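Local coordinates for protein PrgZ (Enterococcus faecalis, PDB 4FAJ) that binds a peptide pheromone outside the cell as a membrane-anchored substrate-binding receptor, probably for handing it on to a peptide transporter, at residues A[95-98]-A[102-105]; A[483-488]-A[493-498]. All coordinates share one frame; numbering follows the deposited sequence. Where two conformers were deposited one is given.

Contact 1 of 2, residues A[95-98]-A[102-105]; sequences YRLD and QPQP
The side chains of Asp98 and Gln104 cross at a slant, carboxylate and amide planes 23° apart. Gln104 NE2 gives a somewhat bent hydrogen bond to Asp98 OD2 (3.1 Å), reaching it from above the carboxylate plane. The other oxygen, OD1, takes the backbone N of Gln102 at 2.9 Å, again from above that plane (48° out of it). With chi1 at 65°, Asp98 holds its carboxylate between its own backbone N and carbonyl carbon; the short side chain thus offers OD1 to the N-H groups of Lys100 and Gln102, and OD2 to Gln104.

Behind this clasp Arg96 and Gln104 form the antiparallel hydrogen-bonded pair, Arg96 N to Gln104 O and Gln104 N to Arg96 O both 2.9 Å. Prolines fit on either side of Gln104, at non-hydrogen-bonded positions that need no N-H. Tyr95 lays CB against Pro103 CB (3.9 Å), its ring edge running along the Gln104 carbonyl and its hydroxyl bound to Gly110 O. Leu97 brings CD2 to within 3.7 Å of Pro103 N.

The Asp98–Gln104 bond lies on the face of Arg96 and Gln104, the Leu97–Pro103 contact on the other, with the backbone ladder between; the N-H groups directed at Asp98 would probably favour its ionised form.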
loop_
_atom_site.group_PDB
_atom_site.type_symbol
_atom_site.label_atom_id
_atom_site.label_comp_id
_atom_site.label_asym_id
_atom_site.label_seq_id
_atom_site.Cartn_x
_atom_site.Cartn_y
_atom_site.Cartn_z
ATOM N N TYR A 95 -4.196 12.750 -12.214
ATOM C CA TYR A 95 -4.733 13.400 -11.019
ATOM C C TYR A 95 -3.795 13.183 -9.818
ATOM O O TYR A 95 -2.980 12.246 -9.791
ATOM C CB TYR A 95 -6.169 12.900 -10.720
ATOM C CG TYR A 95 -7.063 13.117 -11.900
ATOM C CD1 TYR A 95 -7.697 14.338 -12.092
ATOM C CD2 TYR A 95 -7.191 12.147 -12.891
ATOM C CE1 TYR A 95 -8.462 14.571 -13.206
ATOM C CE2 TYR A 95 -7.962 12.377 -14.017
ATOM C CZ TYR A 95 -8.592 13.584 -14.169
ATOM O OH TYR A 95 -9.344 13.841 -15.277
ATOM N N ARG A 96 -3.905 14.096 -8.856
ATOM C CA ARG A 96 -3.107 14.113 -7.628
ATOM C C ARG A 96 -4.061 14.439 -6.474
ATOM O O ARG A 96 -4.885 15.356 -6.593
ATOM C CB ARG A 96 -2.031 15.195 -7.724
ATOM C CG ARG A 96 -1.110 15.305 -6.496
ATOM C CD ARG A 96 -0.355 16.615 -6.500
ATOM N NE ARG A 96 0.636 16.710 -7.580
ATOM C CZ ARG A 96 1.863 16.184 -7.552
ATOM N NH1 ARG A 96 2.299 15.496 -6.495
ATOM N NH2 ARG A 96 2.671 16.354 -8.592
ATOM N N LEU A 97 -3.949 13.699 -5.369
ATOM C CA LEU A 97 -4.823 13.925 -4.217
ATOM C C LEU A 97 -4.571 15.264 -3.550
ATOM O O LEU A 97 -3.419 15.704 -3.396
ATOM C CB LEU A 97 -4.689 12.797 -3.179
ATOM C CG LEU A 97 -5.083 11.387 -3.615
ATOM C CD1 LEU A 97 -5.148 10.495 -2.364
ATOM C CD2 LEU A 97 -6.399 11.318 -4.414
ATOM N N ASP A 98 -5.656 15.926 -3.170
ATOM C CA ASP A 98 -5.574 17.158 -2.399
ATOM C C ASP A 98 -5.581 16.846 -0.901
ATOM O O ASP A 98 -5.601 15.686 -0.499
ATOM C CB ASP A 98 -6.706 18.137 -2.777
ATOM C CG ASP A 98 -8.105 17.622 -2.425
ATOM O OD1 ASP A 98 -8.236 16.655 -1.634
ATOM O OD2 ASP A 98 -9.084 18.200 -2.962
ATOM N N GLN A 102 -8.928 13.933 -2.180
ATOM C CA GLN A 102 -9.766 13.928 -3.382
ATOM C C GLN A 102 -8.914 14.199 -4.625
ATOM O O GLN A 102 -8.060 15.095 -4.607
ATOM C CB GLN A 102 -10.857 14.990 -3.276
ATOM C CG GLN A 102 -11.684 14.910 -2.008
ATOM C CD GLN A 102 -12.836 13.922 -2.091
ATOM O OE1 GLN A 102 -12.774 12.918 -2.800
ATOM N NE2 GLN A 102 -13.905 14.214 -1.361
ATOM N N PRO A 103 -9.140 13.425 -5.708
ATOM C CA PRO A 103 -8.335 13.619 -6.916
ATOM C C PRO A 103 -8.595 14.985 -7.548
ATOM O O PRO A 103 -9.752 15.371 -7.736
ATOM C CB PRO A 103 -8.764 12.466 -7.837
ATOM C CG PRO A 103 -10.092 12.009 -7.334
ATOM C CD PRO A 103 -10.157 12.374 -5.864
ATOM N N GLN A 104 -7.517 15.721 -7.811
ATOM C CA GLN A 104 -7.579 17.013 -8.491
ATOM C C GLN A 104 -6.684 16.955 -9.736
ATOM O O GLN A 104 -5.710 16.188 -9.757
ATOM C CB GLN A 104 -7.115 18.135 -7.549
ATOM C CG GLN A 104 -7.985 18.329 -6.316
ATOM C CD GLN A 104 -9.420 18.720 -6.655
ATOM O OE1 GLN A 104 -9.685 19.331 -7.693
ATOM N NE2 GLN A 104 -10.349 18.357 -5.786
ATOM N N PRO A 105 -7.015 17.740 -10.786
ATOM C CA PRO A 105 -6.259 17.713 -12.053
ATOM C C PRO A 105 -4.759 17.997 -11.896
ATOM O O PRO A 105 -4.375 18.999 -11.288
ATOM C CB PRO A 105 -6.933 18.815 -12.884
ATOM C CG PRO A 105 -8.334 18.811 -12.421
ATOM C CD PRO A 105 -8.269 18.508 -10.930
#

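Contact 2 of 2, residues A[483-488]-A[493-498]; sequences FETNSP and GYSNKN
The ring of Tyr494 turns its edge to the Phe483 carbonyl, whose O lies in the ring plane 3.5 Å from Tyr494 CD2. Over one face of the ring, offset toward the rim, sits the backbone N of Asn496. Phe483 touches the tyrosine through its CB, 4.2 Å from Tyr494 CD2, rather than through its ring, which leads away. Tyr494 CG stands anti to its backbone N (chi1 169°), which brings the ring edge to the Phe483 carbonyl; a tyrosine suits a place that is largely apolar at the ring and polar at the far end.

A water joins the same backbones: it accepts from Asn496 N at 2.9 Å and lies 2.9 Å from Phe483 O, a bond for which it may have to share its protons. Farther along, Ser495 OG donates to Thr485 OG1, though the distance of 2.5 Å is unusually short and so doubtful in detail. Small hydroxyl side chains suit this place, where two loop segments come close and the carboxylate of Asp500, bonded to Thr485 OG1, can end the chain of bonds. Thr485 CG2 adds a contact with Ser495 OG.

Asn496 is the N-cap of helix 497-502. Its OD1 accepts from Tyr499 N and, weakly, from Asn498 N, while Asp524 OD2 binds both Asn496 ND2 and the Tyr494 hydroxyl.

The contact thus folds the loop that follows helix 477-480 back onto the segment leading into helix 497-502. Helix 510-524 packs alongside, its Leu520 touching Asn496 and its Leu521 lying against Phe483 and Tyr494.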
loop_
_atom_site.group_PDB
_atom_site.type_symbol
_atom_site.label_atom_id
_atom_site.label_comp_id
_atom_site.label_asym_id
_atom_site.label_seq_id
_atom_site.Cartn_x
_atom_site.Cartn_y
_atom_site.Cartn_z
ATOM N N PHE A 483 -8.323 -10.391 -1.359
ATOM C CA PHE A 483 -8.620 -11.754 -0.970
ATOM C C PHE A 483 -9.439 -12.514 -2.003
ATOM O O PHE A 483 -9.855 -13.651 -1.749
ATOM C CB PHE A 483 -9.243 -11.747 0.436
ATOM C CG PHE A 483 -8.360 -11.050 1.427
ATOM C CD1 PHE A 483 -7.201 -11.669 1.883
ATOM C CD2 PHE A 483 -8.608 -9.738 1.799
ATOM C CE1 PHE A 483 -6.335 -11.005 2.755
ATOM C CE2 PHE A 483 -7.751 -9.074 2.665
ATOM C CZ PHE A 483 -6.617 -9.707 3.139
ATOM N N GLU A 484 -9.658 -11.899 -3.161
ATOM C CA GLU A 484 -10.276 -12.589 -4.282
ATOM C C GLU A 484 -9.351 -13.702 -4.774
ATOM O O GLU A 484 -8.122 -13.560 -4.746
ATOM C CB GLU A 484 -10.577 -11.596 -5.401
ATOM C CG GLU A 484 -10.624 -12.191 -6.782
ATOM C CD GLU A 484 -10.488 -11.128 -7.847
ATOM O OE1 GLU A 484 -9.411 -11.067 -8.494
ATOM O OE2 GLU A 484 -11.445 -10.342 -8.014
ATOM N N THR A 485 -9.951 -14.801 -5.220
ATOM C CA THR A 485 -9.231 -16.027 -5.521
ATOM C C THR A 485 -7.876 -15.872 -6.208
ATOM O O THR A 485 -6.857 -16.262 -5.643
ATOM C CB THR A 485 -10.124 -17.025 -6.288
ATOM O OG1 THR A 485 -11.082 -17.566 -5.376
ATOM C CG2 THR A 485 -9.295 -18.167 -6.880
ATOM N N ASN A 486 -7.791 -15.336 -7.407
ATOM C CA ASN A 486 -6.412 -15.298 -7.949
ATOM C C ASN A 486 -5.815 -13.887 -8.003
ATOM O O ASN A 486 -5.038 -13.568 -8.894
ATOM C CB ASN A 486 -6.292 -16.092 -9.260
ATOM C CG ASN A 486 -6.307 -17.614 -9.034
ATOM O OD1 ASN A 486 -5.581 -18.156 -8.185
ATOM N ND2 ASN A 486 -7.131 -18.309 -9.802
ATOM N N SER A 487 -6.148 -13.068 -7.005
ATOM C CA SER A 487 -5.540 -11.742 -6.864
ATOM C C SER A 487 -4.028 -11.840 -6.568
ATOM O O SER A 487 -3.611 -12.627 -5.725
ATOM C CB SER A 487 -6.226 -10.946 -5.753
ATOM O OG SER A 487 -5.441 -9.825 -5.362
ATOM N N PRO A 488 -3.207 -11.020 -7.246
ATOM C CA PRO A 488 -1.759 -10.993 -6.967
ATOM C C PRO A 488 -1.394 -10.653 -5.518
ATOM O O PRO A 488 -0.314 -11.021 -5.051
ATOM C CB PRO A 488 -1.252 -9.876 -7.886
ATOM C CG PRO A 488 -2.215 -9.798 -8.966
ATOM C CD PRO A 488 -3.554 -10.116 -8.356
ATOM N N GLY A 493 -3.245 -17.384 -0.531
ATOM C CA GLY A 493 -4.013 -18.291 -1.387
ATOM C C GLY A 493 -5.390 -18.655 -0.848
ATOM O O GLY A 493 -5.892 -19.744 -1.109
ATOM N N TYR A 494 -6.001 -17.755 -0.084
ATOM C CA TYR A 494 -7.392 -17.939 0.333
ATOM C C TYR A 494 -8.316 -17.955 -0.891
ATOM O O TYR A 494 -8.142 -17.150 -1.798
ATOM C CB TYR A 494 -7.795 -16.815 1.290
ATOM C CG TYR A 494 -9.269 -16.730 1.597
ATOM C CD1 TYR A 494 -9.843 -17.546 2.566
ATOM C CD2 TYR A 494 -10.089 -15.812 0.939
ATOM C CE1 TYR A 494 -11.204 -17.454 2.866
ATOM C CE2 TYR A 494 -11.460 -15.723 1.231
ATOM C CZ TYR A 494 -12.000 -16.544 2.201
ATOM O OH TYR A 494 -13.345 -16.466 2.502
ATOM N N SER A 495 -9.286 -18.873 -0.915
ATOM C CA SER A 495 -10.272 -18.906 -1.998
ATOM C C SER A 495 -11.662 -19.320 -1.535
ATOM O O SER A 495 -11.885 -20.447 -1.064
ATOM C CB SER A 495 -9.846 -19.843 -3.129
ATOM O OG SER A 495 -10.808 -19.792 -4.178
ATOM N N ASN A 496 -12.594 -18.395 -1.680
ATOM C CA ASN A 496 -14.001 -18.657 -1.434
ATOM C C ASN A 496 -14.748 -18.024 -2.603
ATOM O O ASN A 496 -14.679 -16.806 -2.815
ATOM C CB ASN A 496 -14.427 -18.080 -0.084
ATOM C CG ASN A 496 -15.899 -18.328 0.230
ATOM O OD1 ASN A 496 -16.764 -18.141 -0.620
ATOM N ND2 ASN A 496 -16.185 -18.735 1.462
ATOM N N LYS A 497 -15.424 -18.855 -3.389
ATOM C CA LYS A 497 -16.073 -18.379 -4.620
ATOM C C LYS A 497 -17.281 -17.497 -4.334
ATOM O O LYS A 497 -17.655 -16.643 -5.142
ATOM C CB LYS A 497 -16.508 -19.559 -5.477
ATOM C CG LYS A 497 -15.379 -20.479 -5.858
ATOM C CD LYS A 497 -14.373 -19.771 -6.723
ATOM C CE LYS A 497 -13.338 -20.740 -7.243
ATOM N NZ LYS A 497 -13.027 -20.430 -8.653
ATOM N N ASN A 498 -17.904 -17.713 -3.185
ATOM C CA ASN A 498 -19.024 -16.867 -2.785
ATOM C C ASN A 498 -18.551 -15.478 -2.352
ATOM O O ASN A 498 -19.225 -14.478 -2.650
ATOM C CB ASN A 498 -19.828 -17.587 -1.718
ATOM C CG ASN A 498 -20.121 -19.006 -2.123
ATOM O OD1 ASN A 498 -20.636 -19.254 -3.219
ATOM N ND2 ASN A 498 -19.726 -19.947 -1.291
HETATM O O HOH W 1 -11.846 -15.712 -2.301
#

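In the fold
Contact 1 comes first along the chain and closes long before contact 2 opens. Their centres lie about 31 Å apart and their nearest atoms about 20 Å, so they do not touch, and they share no sheet or helix. The pair 95-98/102-105 is a complete two-stranded hairpin near the surface, with the Arg96 side chain about 7 Å from that of Asp263, a ligand of a bound zinc ion. The pair 483-488/493-498 lies away from the metal sites, in the connection between helices 477-480 and 497-502. Within this large solute-binding protein of family 5, contact 1 is therefore a self-contained hairpin near a zinc site, whereas contact 2 fixes a helix connection, and the two act on separate parts of the chain.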